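Local structure of Exo-1,5-alpha-L-arabinofuranobiosidase (Gibberella zeae, 5M1Z) at residues Ile224-Tyr229 with Phe243-Arg248. The protein probably hydrolyses alpha-L-arabinofuranosidic linkages, as an exo-acting arabinofuranobiosidase releasing arabinobiose from alpha-1,5-linked arabinan. Numbering follows the deposited sequence.
Sequences IYVYEY and FPVYYR. With 6LW ((Z)-L-Arabinonhydroximo-1,4-lactone), chain B.
The two middle strands of a four-stranded antiparallel propeller blade, 223-230 and 245-250, pair here through Y225 with R248 and Y227 with Y246, both hydrogen-bonded pairs. Each has two backbone bonds, as in Y225 N to R248 O at 2.8 Å; beyond the last bridge Y229 N still reaches P244 O. Strand directions 155° apart indicate twist. On the face carrying Y225, Y227, Y246 and R248, CB of Y246 stands over the Y227 ring in a CH-pi contact, 4.0 Å from its centroid. The Y246 ring in turn receives the edge of Y229: CD2 of Y229 lies 3.4 Å above the centre of that ring, and planes at 76° make the stack T-shaped. R248, extended from CG to NE, gives NE to OH of Y227 (3.2 Å), which is tilted slightly from the guanidinium plane. Y203 bonds both Y227 OH and R248 NH2, while F256 O takes NH1, so several partners hold the guanidinium. Six such blades form the beta-propeller of this sialidase-like fold. On the reverse face CG1 of V226 meets CG1 of V245 at 3.6 Å. Farther along it, E228, extended beyond CG, carries OE2 to 2.5 Å from N1 of the bound hydroximolactone; the F243 ring lies alongside the carboxylate, planes 39° apart, and S275 N bonds OE1.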
loop_
_atom_site.group_PDB
_atom_site.type_symbol
_atom_site.label_atom_id
_atom_site.label_comp_id
_atom_site.label_asym_id
_atom_site.label_seq_id
_atom_site.Cartn_x
_atom_site.Cartn_y
_atom_site.Cartn_z
ATOM N N ILE A 224 -10.075 -8.511 -5.809
ATOM C CA ILE A 224 -10.683 -7.316 -5.263
ATOM C C ILE A 224 -9.708 -6.128 -5.323
ATOM O O ILE A 224 -8.568 -6.227 -4.911
ATOM C CB ILE A 224 -11.255 -7.539 -3.841
ATOM C CG1 ILE A 224 -12.043 -6.294 -3.448
ATOM C CG2 ILE A 224 -10.200 -7.894 -2.804
ATOM C CD1 ILE A 224 -12.775 -6.394 -2.141
ATOM N N TYR A 225 -10.185 -5.008 -5.828
ATOM C CA TYR A 225 -9.368 -3.809 -6.031
ATOM C C TYR A 225 -9.964 -2.741 -5.158
ATOM O O TYR A 225 -11.154 -2.386 -5.335
ATOM C CB TYR A 225 -9.480 -3.404 -7.500
ATOM C CG TYR A 225 -8.819 -2.118 -7.954
ATOM C CD1 TYR A 225 -7.471 -2.106 -8.307
ATOM C CD2 TYR A 225 -9.542 -0.959 -8.147
ATOM C CE1 TYR A 225 -6.839 -0.966 -8.746
ATOM C CE2 TYR A 225 -8.935 0.200 -8.634
ATOM C CZ TYR A 225 -7.573 0.178 -8.934
ATOM O OH TYR A 225 -6.920 1.280 -9.388
ATOM N N VAL A 226 -9.174 -2.212 -4.236
ATOM C CA VAL A 226 -9.669 -1.279 -3.217
ATOM C C VAL A 226 -8.942 0.042 -3.387
ATOM O O VAL A 226 -7.739 0.061 -3.683
ATOM C CB VAL A 226 -9.466 -1.877 -1.802
ATOM C CG1 VAL A 226 -9.912 -0.933 -0.709
ATOM C CG2 VAL A 226 -10.237 -3.186 -1.662
ATOM N N TYR A 227 -9.668 1.154 -3.191
ATOM C CA TYR A 227 -9.131 2.476 -3.340
ATOM C C TYR A 227 -9.916 3.471 -2.546
ATOM O O TYR A 227 -11.033 3.174 -2.143
ATOM C CB TYR A 227 -9.128 2.921 -4.801
ATOM C CG TYR A 227 -10.458 2.847 -5.510
ATOM C CD1 TYR A 227 -10.960 1.640 -5.962
ATOM C CD2 TYR A 227 -11.197 3.994 -5.776
ATOM C CE1 TYR A 227 -12.204 1.560 -6.597
ATOM C CE2 TYR A 227 -12.409 3.916 -6.433
ATOM C CZ TYR A 227 -12.900 2.704 -6.852
ATOM O OH TYR A 227 -14.092 2.641 -7.517
ATOM N N GLU A 228 -9.333 4.653 -2.348
ATOM C CA GLU A 228 -10.065 5.773 -1.758
ATOM C C GLU A 228 -10.679 6.538 -2.924
ATOM O O GLU A 228 -10.027 6.825 -3.949
ATOM C CB GLU A 228 -9.179 6.645 -0.888
ATOM C CG GLU A 228 -8.118 7.437 -1.612
ATOM C CD GLU A 228 -7.380 8.372 -0.682
ATOM O OE1 GLU A 228 -7.511 8.288 0.543
ATOM O OE2 GLU A 228 -6.709 9.247 -1.188
ATOM N N TYR A 229 -11.968 6.779 -2.843
ATOM C CA TYR A 229 -12.676 7.505 -3.886
ATOM C C TYR A 229 -12.841 8.988 -3.462
ATOM O O TYR A 229 -13.861 9.378 -2.867
ATOM C CB TYR A 229 -14.009 6.813 -4.127
ATOM C CG TYR A 229 -14.922 7.442 -5.168
ATOM C CD1 TYR A 229 -14.606 8.611 -5.847
ATOM C CD2 TYR A 229 -16.140 6.801 -5.487
ATOM C CE1 TYR A 229 -15.471 9.151 -6.791
ATOM C CE2 TYR A 229 -16.996 7.328 -6.393
ATOM C CZ TYR A 229 -16.667 8.492 -7.043
ATOM O OH TYR A 229 -17.612 8.972 -7.932
ATOM N N PHE A 243 -13.224 10.897 1.194
ATOM C CA PHE A 243 -12.437 9.847 0.568
ATOM C C PHE A 243 -12.950 8.484 1.011
ATOM O O PHE A 243 -12.205 7.673 1.546
ATOM C CB PHE A 243 -10.932 10.017 0.926
ATOM C CG PHE A 243 -10.308 11.243 0.362
ATOM C CD1 PHE A 243 -10.426 12.443 0.995
ATOM C CD2 PHE A 243 -9.592 11.183 -0.822
ATOM C CE1 PHE A 243 -9.879 13.595 0.446
ATOM C CE2 PHE A 243 -9.016 12.330 -1.372
ATOM C CZ PHE A 243 -9.160 13.544 -0.726
ATOM N N PRO A 244 -14.229 8.188 0.714
ATOM C CA PRO A 244 -14.749 6.895 1.104
ATOM C C PRO A 244 -14.062 5.721 0.368
ATOM O O PRO A 244 -13.591 5.846 -0.765
ATOM C CB PRO A 244 -16.235 6.975 0.724
ATOM C CG PRO A 244 -16.272 7.986 -0.392
ATOM C CD PRO A 244 -15.239 9.005 -0.022
ATOM N N VAL A 245 -13.986 4.611 1.063
ATOM C CA VAL A 245 -13.347 3.423 0.535
ATOM C C VAL A 245 -14.331 2.689 -0.368
ATOM O O VAL A 245 -15.441 2.377 0.045
ATOM C CB VAL A 245 -12.822 2.525 1.636
ATOM C CG1 VAL A 245 -12.144 1.298 1.038
ATOM C CG2 VAL A 245 -11.810 3.277 2.499
ATOM N N TYR A 246 -13.886 2.479 -1.604
ATOM C CA TYR A 246 -14.621 1.755 -2.647
ATOM C C TYR A 246 -13.787 0.574 -3.138
ATOM O O TYR A 246 -12.580 0.494 -2.879
ATOM C CB TYR A 246 -14.962 2.689 -3.807
ATOM C CG TYR A 246 -16.246 3.490 -3.673
ATOM C CD1 TYR A 246 -16.407 4.451 -2.676
ATOM C CD2 TYR A 246 -17.319 3.322 -4.597
ATOM C CE1 TYR A 246 -17.579 5.201 -2.564
ATOM C CE2 TYR A 246 -18.499 4.055 -4.477
ATOM C CZ TYR A 246 -18.618 5.000 -3.463
ATOM O OH TYR A 246 -19.736 5.779 -3.334
ATOM N N TYR A 247 -14.460 -0.373 -3.806
ATOM C CA TYR A 247 -13.821 -1.512 -4.401
ATOM C C TYR A 247 -14.529 -1.989 -5.660
ATOM O O TYR A 247 -15.677 -1.655 -5.926
ATOM C CB TYR A 247 -13.682 -2.643 -3.424
ATOM C CG TYR A 247 -14.982 -3.231 -2.946
ATOM C CD1 TYR A 247 -15.662 -2.648 -1.903
ATOM C CD2 TYR A 247 -15.496 -4.414 -3.515
ATOM C CE1 TYR A 247 -16.837 -3.190 -1.415
ATOM C CE2 TYR A 247 -16.667 -5.000 -3.031
ATOM C CZ TYR A 247 -17.338 -4.372 -1.972
ATOM O OH TYR A 247 -18.502 -4.911 -1.489
ATOM N N ARG A 248 -13.805 -2.746 -6.439
ATOM C CA ARG A 248 -14.295 -3.371 -7.629
ATOM C C ARG A 248 -13.794 -4.813 -7.622
ATOM O O ARG A 248 -12.770 -5.136 -6.980
ATOM C CB ARG A 248 -13.843 -2.647 -8.897
ATOM C CG ARG A 248 -14.401 -1.266 -9.006
ATOM C CD ARG A 248 -13.798 -0.493 -10.136
ATOM N NE ARG A 248 -14.248 0.888 -10.139
ATOM C CZ ARG A 248 -14.436 1.629 -11.234
ATOM N NH1 ARG A 248 -14.146 1.149 -12.436
ATOM N NH2 ARG A 248 -14.863 2.900 -11.140
HETATM C C3 6LW B . -2.412 11.245 -3.676
HETATM C C2 6LW B . -3.639 10.446 -3.256
HETATM C C1 6LW B . -3.388 10.298 -1.766
HETATM O O3 6LW B . -2.823 12.252 -4.595
HETATM O O4 6LW B . -2.091 10.777 -1.373
HETATM O O1 6LW B . -4.741 10.810 0.110
HETATM C C4 6LW B . -1.863 11.792 -2.349
HETATM N N1 6LW B . -4.269 9.896 -0.842
HETATM O O2 6LW B . -3.729 9.261 -4.037
HETATM C C5 6LW B . -0.381 12.077 -2.247
HETATM O O5 6LW B . -0.179 12.702 -0.957
#